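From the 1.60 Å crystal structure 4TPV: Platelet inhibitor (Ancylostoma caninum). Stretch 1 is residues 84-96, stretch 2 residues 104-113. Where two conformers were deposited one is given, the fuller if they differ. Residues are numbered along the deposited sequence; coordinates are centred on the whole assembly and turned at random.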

# COMPACT_ATOMS: atom_id res chain seq x y z
N ALA A 84 -7.30 9.43 -1.76
CA ALA A 84 -6.00 9.10 -1.17
C ALA A 84 -5.08 8.43 -2.18
O ALA A 84 -3.91 8.82 -2.31
CB ALA A 84 -6.18 8.20 0.06
N GLY A 85 -5.58 7.39 -2.85
CA GLY A 85 -4.76 6.64 -3.77
C GLY A 85 -4.13 7.53 -4.82
O GLY A 85 -2.94 7.40 -5.12
N ASN A 86 -4.92 8.43 -5.37
CA ASN A 86 -4.42 9.28 -6.45
C ASN A 86 -3.37 10.27 -5.95
O ASN A 86 -2.38 10.55 -6.65
CB ASN A 86 -5.58 10.01 -7.13
CG ASN A 86 -6.20 9.17 -8.22
OD1 ASN A 86 -5.74 9.17 -9.35
ND2 ASN A 86 -7.24 8.42 -7.87
N SER A 87 -3.57 10.81 -4.75
CA SER A 87 -2.58 11.70 -4.18
C SER A 87 -1.25 10.96 -4.00
O SER A 87 -0.21 11.48 -4.36
CB SER A 87 -3.05 12.27 -2.84
OG SER A 87 -2.16 13.29 -2.41
N TRP A 88 -1.31 9.75 -3.45
CA TRP A 88 -0.10 8.97 -3.23
C TRP A 88 0.53 8.51 -4.55
O TRP A 88 1.74 8.60 -4.75
CB TRP A 88 -0.41 7.78 -2.31
CG TRP A 88 -0.89 8.22 -0.96
CD1 TRP A 88 -0.72 9.43 -0.39
CD2 TRP A 88 -1.65 7.44 -0.02
NE1 TRP A 88 -1.31 9.47 0.86
CE2 TRP A 88 -1.90 8.26 1.10
CE3 TRP A 88 -2.16 6.14 -0.02
CZ2 TRP A 88 -2.60 7.81 2.22
CZ3 TRP A 88 -2.86 5.69 1.08
CH2 TRP A 88 -3.08 6.53 2.19
N TRP A 89 -0.30 8.01 -5.48
CA TRP A 89 0.24 7.57 -6.77
C TRP A 89 0.95 8.69 -7.54
O TRP A 89 1.97 8.45 -8.20
CB TRP A 89 -0.89 6.98 -7.64
CG TRP A 89 -0.43 6.69 -9.05
CD1 TRP A 89 -0.53 7.52 -10.13
CD2 TRP A 89 0.20 5.50 -9.52
NE1 TRP A 89 -0.02 6.91 -11.25
CE2 TRP A 89 0.45 5.67 -10.90
CE3 TRP A 89 0.58 4.30 -8.92
CZ2 TRP A 89 1.05 4.68 -11.68
CZ3 TRP A 89 1.18 3.32 -9.68
CH2 TRP A 89 1.42 3.52 -11.06
N SER A 90 0.43 9.91 -7.43
CA SER A 90 1.01 11.04 -8.17
C SER A 90 2.48 11.30 -7.84
O SER A 90 3.18 11.98 -8.60
CB SER A 90 0.19 12.31 -7.91
OG SER A 90 -1.09 12.21 -8.52
N GLU A 91 2.98 10.75 -6.74
CA GLU A 91 4.38 10.93 -6.38
C GLU A 91 5.29 10.18 -7.33
O GLU A 91 6.51 10.36 -7.30
CB GLU A 91 4.62 10.47 -4.94
CG GLU A 91 3.93 11.34 -3.92
CD GLU A 91 4.27 10.94 -2.50
OE1 GLU A 91 4.82 9.84 -2.32
OE2 GLU A 91 4.01 11.76 -1.58
N ILE A 92 4.71 9.30 -8.14
CA ILE A 92 5.49 8.53 -9.09
C ILE A 92 6.37 9.44 -9.96
O ILE A 92 7.47 9.05 -10.35
CB ILE A 92 4.57 7.64 -9.97
CG1 ILE A 92 5.38 6.54 -10.64
CG2 ILE A 92 3.74 8.49 -10.95
CD1 ILE A 92 4.51 5.59 -11.48
N PHE A 93 5.90 10.66 -10.20
CA PHE A 93 6.68 11.62 -10.99
C PHE A 93 7.95 12.10 -10.32
O PHE A 93 8.82 12.69 -10.97
CB PHE A 93 5.79 12.82 -11.38
CG PHE A 93 4.73 12.47 -12.38
CD1 PHE A 93 5.04 12.42 -13.73
CD2 PHE A 93 3.45 12.14 -11.97
CE1 PHE A 93 4.07 12.08 -14.66
CE2 PHE A 93 2.48 11.79 -12.89
CZ PHE A 93 2.78 11.77 -14.24
N GLU A 94 8.08 11.85 -9.02
CA GLU A 94 9.28 12.29 -8.29
C GLU A 94 10.25 11.14 -8.02
O GLU A 94 11.36 11.37 -7.52
CB GLU A 94 8.87 12.97 -6.97
CG GLU A 94 8.04 14.24 -7.17
CD GLU A 94 8.81 15.36 -7.85
OE1 GLU A 94 10.05 15.45 -7.68
OE2 GLU A 94 8.17 16.17 -8.56
N LEU A 95 9.86 9.92 -8.36
CA LEU A 95 10.78 8.79 -8.27
C LEU A 95 11.94 8.98 -9.22
O LEU A 95 11.79 9.59 -10.29
CB LEU A 95 10.07 7.47 -8.57
CG LEU A 95 9.17 6.92 -7.46
CD1 LEU A 95 8.39 5.75 -7.97
CD2 LEU A 95 10.00 6.54 -6.27
N ARG A 96 13.10 8.47 -8.82
CA ARG A 96 14.31 8.49 -9.65
C ARG A 96 15.02 7.13 -9.61
O ARG A 96 16.14 7.00 -9.08
CB ARG A 96 15.25 9.60 -9.19
CG ARG A 96 14.64 10.99 -9.24
CD ARG A 96 14.46 11.49 -10.67
NE ARG A 96 13.99 12.88 -10.71
CZ ARG A 96 12.72 13.24 -10.83
NH1 ARG A 96 11.76 12.32 -10.94
NH2 ARG A 96 12.40 14.53 -10.86
N GLY A 104 10.86 13.42 1.24
CA GLY A 104 9.54 13.96 1.46
C GLY A 104 8.63 13.97 0.24
O GLY A 104 7.46 14.33 0.35
N LYS A 105 9.16 13.54 -0.90
CA LYS A 105 8.41 13.60 -2.15
C LYS A 105 7.90 12.27 -2.65
O LYS A 105 7.02 12.23 -3.51
CB LYS A 105 9.28 14.23 -3.25
CG LYS A 105 9.70 15.65 -2.92
CD LYS A 105 10.61 16.23 -3.98
CE LYS A 105 12.01 15.68 -3.82
NZ LYS A 105 13.00 16.58 -4.51
N THR A 106 8.42 11.17 -2.10
CA THR A 106 8.10 9.86 -2.66
C THR A 106 7.75 8.81 -1.62
O THR A 106 7.68 7.63 -1.92
CB THR A 106 9.27 9.30 -3.51
OG1 THR A 106 10.47 9.29 -2.72
CG2 THR A 106 9.48 10.15 -4.74
N SER A 107 7.53 9.23 -0.38
CA SER A 107 7.31 8.25 0.68
C SER A 107 6.02 7.46 0.45
O SER A 107 5.98 6.24 0.67
CB SER A 107 7.28 8.94 2.04
OG SER A 107 7.10 8.01 3.09
N ASN A 108 4.97 8.12 -0.02
CA ASN A 108 3.71 7.40 -0.19
C ASN A 108 3.78 6.42 -1.35
O ASN A 108 3.37 5.26 -1.24
CB ASN A 108 2.55 8.38 -0.38
CG ASN A 108 2.34 9.27 0.82
OD1 ASN A 108 2.01 8.79 1.92
ND2 ASN A 108 2.52 10.57 0.63
N ILE A 109 4.29 6.87 -2.49
CA ILE A 109 4.36 5.94 -3.61
C ILE A 109 5.30 4.77 -3.26
O ILE A 109 5.00 3.63 -3.57
CB ILE A 109 4.80 6.63 -4.92
CG1 ILE A 109 4.81 5.62 -6.08
CG2 ILE A 109 6.17 7.28 -4.78
CD1 ILE A 109 3.42 5.12 -6.49
N ALA A 110 6.41 5.04 -2.58
CA ALA A 110 7.33 3.97 -2.21
C ALA A 110 6.66 2.91 -1.31
O ALA A 110 6.92 1.70 -1.47
CB ALA A 110 8.57 4.56 -1.52
N ASN A 111 5.81 3.34 -0.39
CA ASN A 111 5.11 2.37 0.45
C ASN A 111 4.18 1.52 -0.39
O ASN A 111 4.05 0.31 -0.17
CB ASN A 111 4.31 3.06 1.57
CG ASN A 111 5.04 3.07 2.91
OD1 ASN A 111 5.65 2.07 3.32
ND2 ASN A 111 4.95 4.19 3.62
N MET A 112 3.52 2.15 -1.37
CA MET A 112 2.54 1.44 -2.19
C MET A 112 3.17 0.43 -3.14
O MET A 112 2.55 -0.60 -3.42
CB MET A 112 1.67 2.42 -2.99
CG MET A 112 0.75 3.27 -2.14
SD MET A 112 -0.66 3.93 -3.05
CE MET A 112 0.16 4.85 -4.35
N VAL A 113 4.39 0.68 -3.61
CA VAL A 113 5.02 -0.23 -4.58
C VAL A 113 6.28 -0.94 -4.07
O VAL A 113 6.97 -1.62 -4.84
CB VAL A 113 5.32 0.51 -5.91
CG1 VAL A 113 4.03 1.08 -6.50
CG2 VAL A 113 6.41 1.60 -5.72
O HOH W 1 5.96 11.83 0.37
O HOH W 2 11.91 17.03 -7.20

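The two stretches meet where the chain of one passes from helix to 3-10 turn and a helix begins in the other. The first stretch opens within a helix that starts earlier in the chain and goes on to a 3-10 segment at 91-94; the second stretch enters as a loop and turns into a helix at Ser 107. The helix axes cross steeply, at 105°, and approach to 8.5 Å. The backbones come closest in register at Trp 88 and Asn 108, whose CA atoms lie 5.1 Å apart, and at Glu 91 and Thr 106, with CA atoms 5.4 Å apart. Together the stretches bury 679 Å².

The polar centre of the contact is the carboxylate of Glu 91, which reaches the start of the second helix, where the first-turn amides have no preceding helical carbonyl to bind. Thr 106 occupies the N-cap position, but its side chain makes no capping bond. Instead, Glu 91 OE1 accepts a well-aligned hydrogen bond from Ile 109 N (3.0 Å, 162°) and a weak one from Asn 108 N, short at 2.9 Å but bent to 122°. The other oxygen, Glu 91 OE2, accepts from Asn 108 ND2 at 2.9 Å, so Asn 108 is held through both backbone and side chain. Ser 107 N lies 3.4 Å from Glu 91 OE1 at too poor an angle to bond; its proton goes to water 1, 3.1 Å from the nitrogen. That water donates to Glu 91 OE2 (2.8 Å) and, weakly, to Gly 104 O (2.9 Å), thereby tying the loop before the helix to the same carboxylate. Further along, the helix supplies its own acceptors: Ala 110 N bonds to Thr 106 O at 3.0 Å, and Asn 111 N to Ser 107 O at 3.1 Å.

At the periphery, Glu 94 and Lys 105 carry opposite charges but stop short of a salt bridge, with Glu 94 OE1 and Lys 105 NZ 4.5 Å apart. Water 2 fills the gap, donating to Glu 94 OE1 at 2.5 Å and accepting from Lys 105 NZ at 2.9 Å. Nearby, the methyl Thr 106 CG2 packs against Glu 94 CB at 3.6 Å and Leu 95 CD2 at 4.0 Å.

Apolar contacts line one side of the carboxylate site. Ile 109 CG2 lies 3.6 Å from Glu 91 CB and 4.0 Å from Leu 95 CG, while Ile 109 CD1 approaches Trp 89 CE3 at 3.8 Å. One turn on, Met 112 places CE 3.6 Å from Trp 88 CB and 4.1 Å from Trp 89 CB. Its sulfur sits at the edge of the Trp 88 ring: SD is 5.4 Å from the centroid of the six-membered ring and close to the ring plane. Asn 108 OD1 lies over one face of the same indole, with Asn 108 CG 3.3 Å from Trp 88 CD1. The indole's own donor, Trp 88 NE1, is satisfied elsewhere in the structure.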